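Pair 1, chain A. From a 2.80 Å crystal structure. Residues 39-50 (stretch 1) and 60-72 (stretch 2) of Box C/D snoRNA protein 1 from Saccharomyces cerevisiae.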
# COMPACT_ATOMS: atom_id res chain seq x y z
N ASP A 39 -28.11 -14.94 12.51
CA ASP A 39 -28.50 -16.32 12.14
C ASP A 39 -28.35 -16.66 10.65
O ASP A 39 -29.07 -17.51 10.08
CB ASP A 39 -29.93 -16.63 12.60
CG ASP A 39 -30.27 -18.10 12.46
OD1 ASP A 39 -29.38 -18.95 12.74
OD2 ASP A 39 -31.42 -18.38 12.04
N LEU A 40 -27.37 -16.02 10.03
CA LEU A 40 -27.14 -16.20 8.60
C LEU A 40 -25.67 -15.97 8.16
O LEU A 40 -24.76 -15.76 8.98
CB LEU A 40 -28.13 -15.32 7.82
CG LEU A 40 -28.29 -13.85 8.21
CD1 LEU A 40 -27.01 -13.06 7.95
CD2 LEU A 40 -29.46 -13.29 7.42
N PHE A 41 -25.44 -16.06 6.86
CA PHE A 41 -24.14 -15.76 6.31
C PHE A 41 -24.01 -14.34 5.77
O PHE A 41 -24.95 -13.79 5.19
CB PHE A 41 -23.75 -16.76 5.23
CG PHE A 41 -22.27 -16.87 5.06
CD1 PHE A 41 -21.54 -17.70 5.88
CD2 PHE A 41 -21.61 -16.07 4.14
CE1 PHE A 41 -20.17 -17.78 5.75
CE2 PHE A 41 -20.24 -16.14 4.00
CZ PHE A 41 -19.52 -17.00 4.81
N VAL A 42 -22.84 -13.74 5.99
CA VAL A 42 -22.56 -12.41 5.52
C VAL A 42 -21.27 -12.38 4.73
O VAL A 42 -20.42 -13.25 4.83
CB VAL A 42 -22.55 -11.34 6.64
CG1 VAL A 42 -23.83 -11.42 7.44
CG2 VAL A 42 -21.34 -11.48 7.55
N TRP A 43 -21.14 -11.33 3.96
CA TRP A 43 -20.32 -11.39 2.80
C TRP A 43 -19.58 -10.07 2.62
O TRP A 43 -20.20 -9.00 2.52
CB TRP A 43 -21.23 -11.64 1.59
CG TRP A 43 -21.56 -13.06 1.36
CD1 TRP A 43 -22.78 -13.66 1.49
CD2 TRP A 43 -20.65 -14.08 0.96
NE1 TRP A 43 -22.68 -15.00 1.21
CE2 TRP A 43 -21.39 -15.29 0.87
CE3 TRP A 43 -19.28 -14.10 0.68
CZ2 TRP A 43 -20.81 -16.49 0.49
CZ3 TRP A 43 -18.69 -15.31 0.32
CH2 TRP A 43 -19.45 -16.48 0.22
N SER A 44 -18.26 -10.14 2.61
CA SER A 44 -17.50 -9.04 2.13
C SER A 44 -17.62 -9.10 0.59
O SER A 44 -17.49 -10.19 -0.00
CB SER A 44 -16.05 -9.17 2.62
OG SER A 44 -16.04 -9.79 3.91
N VAL A 45 -17.92 -7.99 -0.06
CA VAL A 45 -17.74 -7.96 -1.50
C VAL A 45 -16.72 -6.86 -1.85
O VAL A 45 -16.59 -5.86 -1.14
CB VAL A 45 -19.08 -7.81 -2.29
CG1 VAL A 45 -20.17 -8.73 -1.75
CG2 VAL A 45 -19.58 -6.38 -2.31
N GLU A 46 -16.00 -7.07 -2.95
CA GLU A 46 -15.12 -6.03 -3.50
C GLU A 46 -15.81 -5.25 -4.65
O GLU A 46 -15.99 -5.74 -5.77
CB GLU A 46 -13.79 -6.64 -3.97
CG GLU A 46 -12.89 -5.61 -4.62
CD GLU A 46 -11.65 -6.20 -5.20
OE1 GLU A 46 -10.73 -5.40 -5.44
OE2 GLU A 46 -11.59 -7.44 -5.40
N TRP A 47 -16.20 -4.02 -4.36
CA TRP A 47 -16.82 -3.19 -5.36
C TRP A 47 -15.73 -2.58 -6.21
O TRP A 47 -14.76 -2.06 -5.68
CB TRP A 47 -17.66 -2.08 -4.71
CG TRP A 47 -18.82 -2.61 -3.99
CD1 TRP A 47 -18.93 -2.81 -2.66
CD2 TRP A 47 -20.06 -3.03 -4.57
NE1 TRP A 47 -20.17 -3.34 -2.37
CE2 TRP A 47 -20.87 -3.48 -3.53
CE3 TRP A 47 -20.55 -3.06 -5.88
CZ2 TRP A 47 -22.16 -3.94 -3.75
CZ3 TRP A 47 -21.83 -3.55 -6.10
CH2 TRP A 47 -22.62 -3.97 -5.04
N ILE A 48 -15.86 -2.69 -7.52
CA ILE A 48 -14.99 -1.97 -8.44
C ILE A 48 -15.87 -1.18 -9.39
O ILE A 48 -16.57 -1.76 -10.22
CB ILE A 48 -14.10 -2.93 -9.24
CG1 ILE A 48 -13.08 -3.61 -8.32
CG2 ILE A 48 -13.38 -2.17 -10.33
CD1 ILE A 48 -12.48 -4.86 -8.89
N LEU A 49 -15.83 0.14 -9.25
CA LEU A 49 -16.61 1.07 -10.06
C LEU A 49 -15.79 1.51 -11.24
O LEU A 49 -14.69 2.06 -11.06
CB LEU A 49 -16.99 2.30 -9.22
CG LEU A 49 -17.73 1.97 -7.92
CD1 LEU A 49 -18.35 3.23 -7.36
CD2 LEU A 49 -18.80 0.91 -8.07
N CYS A 50 -16.32 1.27 -12.44
CA CYS A 50 -15.69 1.72 -13.68
C CYS A 50 -16.43 2.94 -14.22
O CYS A 50 -17.60 2.86 -14.63
CB CYS A 50 -15.65 0.63 -14.73
SG CYS A 50 -15.33 -1.03 -14.09
N GLU A 60 -8.02 5.93 -11.88
CA GLU A 60 -9.36 6.22 -12.43
C GLU A 60 -10.46 5.29 -11.95
O GLU A 60 -11.59 5.76 -11.76
CB GLU A 60 -9.35 6.25 -13.96
CG GLU A 60 -8.93 7.60 -14.52
CD GLU A 60 -9.37 7.79 -15.96
OE1 GLU A 60 -10.60 7.84 -16.14
OE2 GLU A 60 -8.50 7.89 -16.90
N LEU A 61 -10.18 4.00 -11.75
CA LEU A 61 -11.14 3.11 -11.05
C LEU A 61 -11.38 3.62 -9.64
O LEU A 61 -10.63 4.44 -9.13
CB LEU A 61 -10.64 1.67 -10.97
CG LEU A 61 -10.44 0.90 -12.28
CD1 LEU A 61 -10.15 -0.59 -12.06
CD2 LEU A 61 -11.66 1.06 -13.18
N PHE A 62 -12.47 3.19 -9.01
CA PHE A 62 -12.63 3.35 -7.55
C PHE A 62 -13.06 2.01 -7.04
O PHE A 62 -14.11 1.50 -7.45
CB PHE A 62 -13.68 4.40 -7.13
CG PHE A 62 -13.98 4.43 -5.62
CD1 PHE A 62 -13.50 5.43 -4.82
CD2 PHE A 62 -14.78 3.46 -5.03
CE1 PHE A 62 -13.77 5.45 -3.47
CE2 PHE A 62 -15.05 3.49 -3.69
CZ PHE A 62 -14.54 4.47 -2.90
N LYS A 63 -12.25 1.47 -6.14
CA LYS A 63 -12.50 0.18 -5.55
C LYS A 63 -12.90 0.41 -4.10
O LYS A 63 -12.44 1.34 -3.46
CB LYS A 63 -11.25 -0.66 -5.69
CG LYS A 63 -10.81 -0.75 -7.14
CD LYS A 63 -9.32 -0.54 -7.32
CE LYS A 63 -8.52 -1.80 -7.04
NZ LYS A 63 -7.43 -1.96 -8.04
N HIS A 64 -13.81 -0.40 -3.60
CA HIS A 64 -14.10 -0.37 -2.20
C HIS A 64 -14.63 -1.71 -1.75
O HIS A 64 -15.43 -2.30 -2.44
CB HIS A 64 -15.07 0.75 -1.84
CG HIS A 64 -15.35 0.81 -0.38
ND1 HIS A 64 -14.78 1.76 0.44
CD2 HIS A 64 -16.07 0.00 0.43
CE1 HIS A 64 -15.18 1.55 1.68
NE2 HIS A 64 -15.96 0.49 1.70
N VAL A 65 -14.18 -2.15 -0.58
CA VAL A 65 -14.56 -3.42 -0.01
C VAL A 65 -15.53 -3.22 1.14
O VAL A 65 -15.18 -2.57 2.11
CB VAL A 65 -13.31 -4.13 0.50
CG1 VAL A 65 -13.65 -5.48 1.12
CG2 VAL A 65 -12.37 -4.31 -0.66
N SER A 66 -16.74 -3.76 1.01
CA SER A 66 -17.76 -3.66 2.04
C SER A 66 -17.77 -4.95 2.77
O SER A 66 -17.38 -5.95 2.22
CB SER A 66 -19.13 -3.40 1.45
OG SER A 66 -19.20 -2.09 0.92
N HIS A 67 -18.19 -4.92 4.01
CA HIS A 67 -18.17 -6.09 4.84
C HIS A 67 -19.57 -6.37 5.38
O HIS A 67 -20.42 -5.50 5.37
CB HIS A 67 -17.25 -5.86 6.04
CG HIS A 67 -15.80 -5.79 5.70
ND1 HIS A 67 -15.09 -6.88 5.24
CD2 HIS A 67 -14.90 -4.80 5.86
CE1 HIS A 67 -13.82 -6.55 5.09
NE2 HIS A 67 -13.68 -5.29 5.45
N ARG A 68 -19.79 -7.57 5.89
CA ARG A 68 -21.05 -7.90 6.59
C ARG A 68 -22.28 -7.52 5.78
O ARG A 68 -23.20 -6.91 6.27
CB ARG A 68 -21.08 -7.26 7.99
CG ARG A 68 -20.69 -8.23 9.09
CD ARG A 68 -20.48 -7.53 10.43
NE ARG A 68 -19.93 -8.43 11.46
CZ ARG A 68 -19.13 -8.05 12.47
NH1 ARG A 68 -18.74 -6.78 12.61
NH2 ARG A 68 -18.69 -8.96 13.36
N ILE A 69 -22.27 -7.88 4.50
CA ILE A 69 -23.44 -7.76 3.68
C ILE A 69 -24.24 -9.01 3.86
O ILE A 69 -23.69 -10.10 3.77
CB ILE A 69 -23.07 -7.65 2.22
CG1 ILE A 69 -22.36 -6.32 1.97
CG2 ILE A 69 -24.31 -7.76 1.36
CD1 ILE A 69 -21.51 -6.33 0.71
N LYS A 70 -25.54 -8.87 4.06
CA LYS A 70 -26.38 -10.03 4.42
C LYS A 70 -26.67 -10.89 3.20
O LYS A 70 -27.08 -10.38 2.17
CB LYS A 70 -27.67 -9.55 5.09
CG LYS A 70 -27.43 -8.48 6.17
CD LYS A 70 -28.42 -8.54 7.32
CE LYS A 70 -29.86 -8.27 6.90
NZ LYS A 70 -30.10 -6.88 6.41
N GLU A 71 -26.43 -12.20 3.31
CA GLU A 71 -26.60 -13.09 2.17
C GLU A 71 -27.97 -12.94 1.57
O GLU A 71 -28.15 -13.04 0.35
CB GLU A 71 -26.36 -14.55 2.52
CG GLU A 71 -27.33 -15.19 3.51
CD GLU A 71 -26.92 -16.63 3.83
OE1 GLU A 71 -26.38 -17.32 2.94
OE2 GLU A 71 -27.11 -17.08 4.98
N THR A 72 -28.95 -12.71 2.44
CA THR A 72 -30.32 -12.46 2.03
C THR A 72 -30.47 -10.94 1.93
O THR A 72 -30.91 -10.28 2.88
CB THR A 72 -31.30 -13.02 3.08
OG1 THR A 72 -31.08 -12.35 4.32
CG2 THR A 72 -31.07 -14.54 3.29

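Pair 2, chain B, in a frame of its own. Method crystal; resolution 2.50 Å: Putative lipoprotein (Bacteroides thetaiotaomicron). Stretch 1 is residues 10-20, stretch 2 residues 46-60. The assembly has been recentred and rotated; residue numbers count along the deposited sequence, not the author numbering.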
# COMPACT_ATOMS: atom_id res chain seq x y z
N PRO B 10 -22.06 19.70 37.50
CA PRO B 10 -20.70 19.15 37.35
C PRO B 10 -20.59 17.73 37.95
O PRO B 10 -20.68 17.58 39.17
CB PRO B 10 -19.82 20.17 38.08
CG PRO B 10 -20.78 20.94 39.01
CD PRO B 10 -22.19 20.54 38.71
N ILE B 11 -20.41 16.69 37.09
CA ILE B 11 -20.33 15.29 37.54
C ILE B 11 -19.17 14.52 36.87
O ILE B 11 -18.59 15.00 35.90
CB ILE B 11 -21.68 14.56 37.26
N THR B 12 -18.82 13.34 37.42
CA THR B 12 -17.79 12.45 36.85
C THR B 12 -18.50 11.19 36.35
O THR B 12 -19.33 10.63 37.08
CB THR B 12 -16.64 12.12 37.83
OG1 THR B 12 -17.05 11.11 38.76
CG2 THR B 12 -16.11 13.35 38.56
N VAL B 13 -18.20 10.76 35.10
CA VAL B 13 -18.82 9.60 34.45
C VAL B 13 -17.77 8.53 34.12
O VAL B 13 -16.77 8.81 33.44
CB VAL B 13 -19.65 10.02 33.20
CG1 VAL B 13 -19.87 8.87 32.23
CG2 VAL B 13 -20.98 10.61 33.63
N ASP B 14 -18.00 7.31 34.63
CA ASP B 14 -17.16 6.14 34.38
C ASP B 14 -17.51 5.56 33.02
O ASP B 14 -18.69 5.31 32.74
CB ASP B 14 -17.34 5.08 35.49
CG ASP B 14 -16.80 5.46 36.87
OD1 ASP B 14 -15.83 6.25 36.93
OD2 ASP B 14 -17.32 4.92 37.87
N VAL B 15 -16.50 5.43 32.14
CA VAL B 15 -16.67 4.93 30.78
C VAL B 15 -15.93 3.59 30.68
O VAL B 15 -14.80 3.49 31.16
CB VAL B 15 -16.17 5.98 29.75
CG1 VAL B 15 -16.30 5.46 28.32
CG2 VAL B 15 -16.91 7.30 29.90
N TYR B 16 -16.58 2.56 30.09
CA TYR B 16 -16.01 1.22 29.89
C TYR B 16 -16.08 0.87 28.41
O TYR B 16 -17.17 0.86 27.82
CB TYR B 16 -16.72 0.14 30.73
CG TYR B 16 -16.97 0.53 32.17
CD1 TYR B 16 -16.04 0.24 33.17
CD2 TYR B 16 -18.14 1.17 32.55
CE1 TYR B 16 -16.26 0.59 34.50
CE2 TYR B 16 -18.38 1.53 33.87
CZ TYR B 16 -17.44 1.24 34.85
OH TYR B 16 -17.68 1.59 36.16
N LEU B 17 -14.93 0.59 27.80
CA LEU B 17 -14.85 0.28 26.40
C LEU B 17 -14.71 -1.22 26.18
O LEU B 17 -13.70 -1.83 26.54
CB LEU B 17 -13.69 1.03 25.71
CG LEU B 17 -13.50 2.52 26.02
CD1 LEU B 17 -12.33 3.04 25.27
CD2 LEU B 17 -14.71 3.32 25.64
N ASP B 18 -15.76 -1.82 25.58
CA ASP B 18 -15.78 -3.22 25.20
C ASP B 18 -15.19 -3.28 23.82
O ASP B 18 -15.90 -3.13 22.83
CB ASP B 18 -17.22 -3.81 25.27
CG ASP B 18 -17.36 -5.32 25.13
OD1 ASP B 18 -16.34 -5.99 24.82
OD2 ASP B 18 -18.48 -5.83 25.33
N ILE B 19 -13.85 -3.36 23.78
CA ILE B 19 -13.08 -3.39 22.54
C ILE B 19 -13.10 -4.84 22.05
O ILE B 19 -12.82 -5.77 22.80
CB ILE B 19 -11.67 -2.76 22.69
CG1 ILE B 19 -11.79 -1.33 23.27
CG2 ILE B 19 -10.98 -2.71 21.32
CD1 ILE B 19 -10.56 -0.68 23.79
N THR B 20 -13.52 -5.00 20.78
CA THR B 20 -13.76 -6.25 20.06
C THR B 20 -12.43 -6.78 19.47
O THR B 20 -12.37 -7.97 19.16
CB THR B 20 -14.87 -5.98 19.01
OG1 THR B 20 -16.07 -5.67 19.73
CG2 THR B 20 -15.17 -7.15 18.10
N GLU B 46 -8.54 11.79 26.53
CA GLU B 46 -7.51 10.84 26.08
C GLU B 46 -7.70 9.50 26.80
O GLU B 46 -8.02 9.48 27.99
CB GLU B 46 -6.11 11.40 26.34
CG GLU B 46 -5.42 11.90 25.10
CD GLU B 46 -3.92 11.71 25.17
OE1 GLU B 46 -3.22 12.62 25.67
OE2 GLU B 46 -3.44 10.61 24.79
N VAL B 47 -7.51 8.39 26.07
CA VAL B 47 -7.74 7.05 26.63
C VAL B 47 -6.55 6.13 26.32
O VAL B 47 -6.12 6.05 25.17
CB VAL B 47 -9.08 6.45 26.09
CG1 VAL B 47 -9.40 5.13 26.77
CG2 VAL B 47 -10.24 7.42 26.25
N THR B 48 -6.05 5.41 27.33
CA THR B 48 -4.97 4.45 27.14
C THR B 48 -5.35 3.07 27.63
O THR B 48 -4.64 2.11 27.33
CB THR B 48 -3.69 4.90 27.82
OG1 THR B 48 -3.98 5.32 29.16
CG2 THR B 48 -2.95 5.94 27.03
N ASP B 49 -6.46 2.95 28.38
CA ASP B 49 -6.88 1.65 28.88
C ASP B 49 -8.32 1.34 28.48
O ASP B 49 -8.95 2.14 27.81
CB ASP B 49 -6.71 1.59 30.40
CG ASP B 49 -6.10 0.29 30.90
OD1 ASP B 49 -6.13 -0.72 30.13
OD2 ASP B 49 -5.63 0.26 32.06
N ASN B 50 -8.83 0.15 28.88
CA ASN B 50 -10.19 -0.30 28.61
C ASN B 50 -11.25 0.53 29.36
O ASN B 50 -12.40 0.57 28.94
CB ASN B 50 -10.34 -1.77 28.99
CG ASN B 50 -9.84 -2.70 27.92
OD1 ASN B 50 -10.62 -3.22 27.11
ND2 ASN B 50 -8.53 -2.91 27.87
N SER B 51 -10.87 1.17 30.46
CA SER B 51 -11.80 2.00 31.24
C SER B 51 -11.20 3.37 31.57
O SER B 51 -10.00 3.46 31.86
CB SER B 51 -12.21 1.29 32.53
OG SER B 51 -11.09 0.83 33.26
N VAL B 52 -12.04 4.43 31.54
CA VAL B 52 -11.62 5.81 31.83
C VAL B 52 -12.70 6.54 32.65
O VAL B 52 -13.90 6.38 32.38
CB VAL B 52 -11.23 6.60 30.55
CG1 VAL B 52 -12.41 6.84 29.62
CG2 VAL B 52 -10.52 7.91 30.89
N LYS B 53 -12.27 7.34 33.65
CA LYS B 53 -13.13 8.19 34.47
C LYS B 53 -13.09 9.58 33.86
O LYS B 53 -12.01 10.09 33.57
CB LYS B 53 -12.69 8.20 35.95
N VAL B 54 -14.27 10.17 33.59
CA VAL B 54 -14.34 11.49 32.97
C VAL B 54 -14.96 12.51 33.97
O VAL B 54 -16.18 12.52 34.18
CB VAL B 54 -15.10 11.48 31.62
CG1 VAL B 54 -14.80 12.74 30.83
CG2 VAL B 54 -14.75 10.24 30.79
N ASP B 55 -14.10 13.37 34.57
CA ASP B 55 -14.49 14.41 35.54
C ASP B 55 -14.91 15.71 34.85
O ASP B 55 -14.60 15.93 33.68
CB ASP B 55 -13.34 14.73 36.52
CG ASP B 55 -12.50 13.56 36.98
OD1 ASP B 55 -13.05 12.66 37.64
OD2 ASP B 55 -11.27 13.58 36.71
N GLY B 56 -15.58 16.57 35.62
CA GLY B 56 -15.99 17.91 35.21
C GLY B 56 -17.06 18.02 34.13
O GLY B 56 -17.30 19.14 33.65
N ILE B 57 -17.71 16.90 33.76
CA ILE B 57 -18.76 16.92 32.75
C ILE B 57 -20.09 17.32 33.42
O ILE B 57 -20.52 16.68 34.39
CB ILE B 57 -18.85 15.61 31.90
CG1 ILE B 57 -20.09 15.62 30.99
CG2 ILE B 57 -18.76 14.33 32.75
CD1 ILE B 57 -19.92 14.86 29.75
N ILE B 58 -20.70 18.41 32.93
CA ILE B 58 -21.97 18.94 33.43
C ILE B 58 -23.11 17.99 32.98
O ILE B 58 -23.11 17.57 31.82
CB ILE B 58 -22.20 20.41 32.98
CG1 ILE B 58 -22.12 20.61 31.45
CG2 ILE B 58 -21.22 21.35 33.69
CD1 ILE B 58 -23.43 20.93 30.84
N PRO B 59 -24.08 17.60 33.87
CA PRO B 59 -25.12 16.64 33.47
C PRO B 59 -25.97 17.05 32.26
O PRO B 59 -26.13 18.24 31.96
CB PRO B 59 -25.98 16.50 34.73
CG PRO B 59 -25.06 16.83 35.84
CD PRO B 59 -24.22 17.95 35.30
N GLY B 60 -26.49 16.03 31.57
CA GLY B 60 -27.32 16.14 30.38
C GLY B 60 -27.26 14.90 29.51
O GLY B 60 -26.67 13.89 29.90

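The sharpest difference between the two pairs lies on the sheet face that carries Trp A47 in pair 1 and the matched Val B15 in pair 2. The indole of Trp A47 stands up from the sheet, and its NE1 lies 3.7 Å from Ser A66 OG, which sits at the ring edge, near its plane. At the matched positions pair 2 has valines: Val B15 CG2 meets Val B54 CG2 at 3.8 Å, and Val B15 CB meets Val B52 CG1 at 3.9 Å, where pair 1 has Ser A66 and His A64. An aromatic ring beside a hydroxyl in one pair thus answers to a cluster of branched aliphatic side chains in the other.

Behind this contrast stands one backbone, which superposes to 0.4 Å over 14 central residues. In each pair two antiparallel strands are joined by a ladder of hydrogen bonds, and in each the register slips by one residue: between Trp A43 and Val A45 in pair 1, between Ile B11 and Val B13 in pair 2. The extra residue is accommodated at matched positions, His A67 with Arg A68 and Asp B55 with Gly B56. Arg A68 and Gly B56 both have positive phi, 51° and 68°; this favours glycine, yet pair 1 carries an arginine there, whose CG lies 3.7 Å from Val A42 CG2. Beyond the slip the ladder resumes at Ile A69 and Ile B57, whose CA atoms coincide.

Across from the bulged residues, Ser A44 matches Thr B12; within the bulge, His A67 matches Asp B55. In pair 1 the side chains are joined by a weak hydrogen bond, Ser A44 OG to His A67 ND1 at 3.3 Å. In pair 2 it is the methyl of the threonine that approaches the carboxylate, Thr B12 CG2 to Asp B55 OD1 at 3.3 Å, a contact without a hydrogen bond.

One side-chain contact is common to both pairs. Val A45 matches Val B13 and Ile A69 matches Ile B57, and in each pair the valine meets the isoleucine across the bulge: Val A45 CG2 lies 3.6 Å from Ile A69 CD1, and Val B13 CB lies 4.4 Å from Ile B57 CG2. The example illustrates a general principle: main-chain hydrogen bonds can hold a bulged ladder in the same shape while bulky aromatic or compact branched side chains pack upon it.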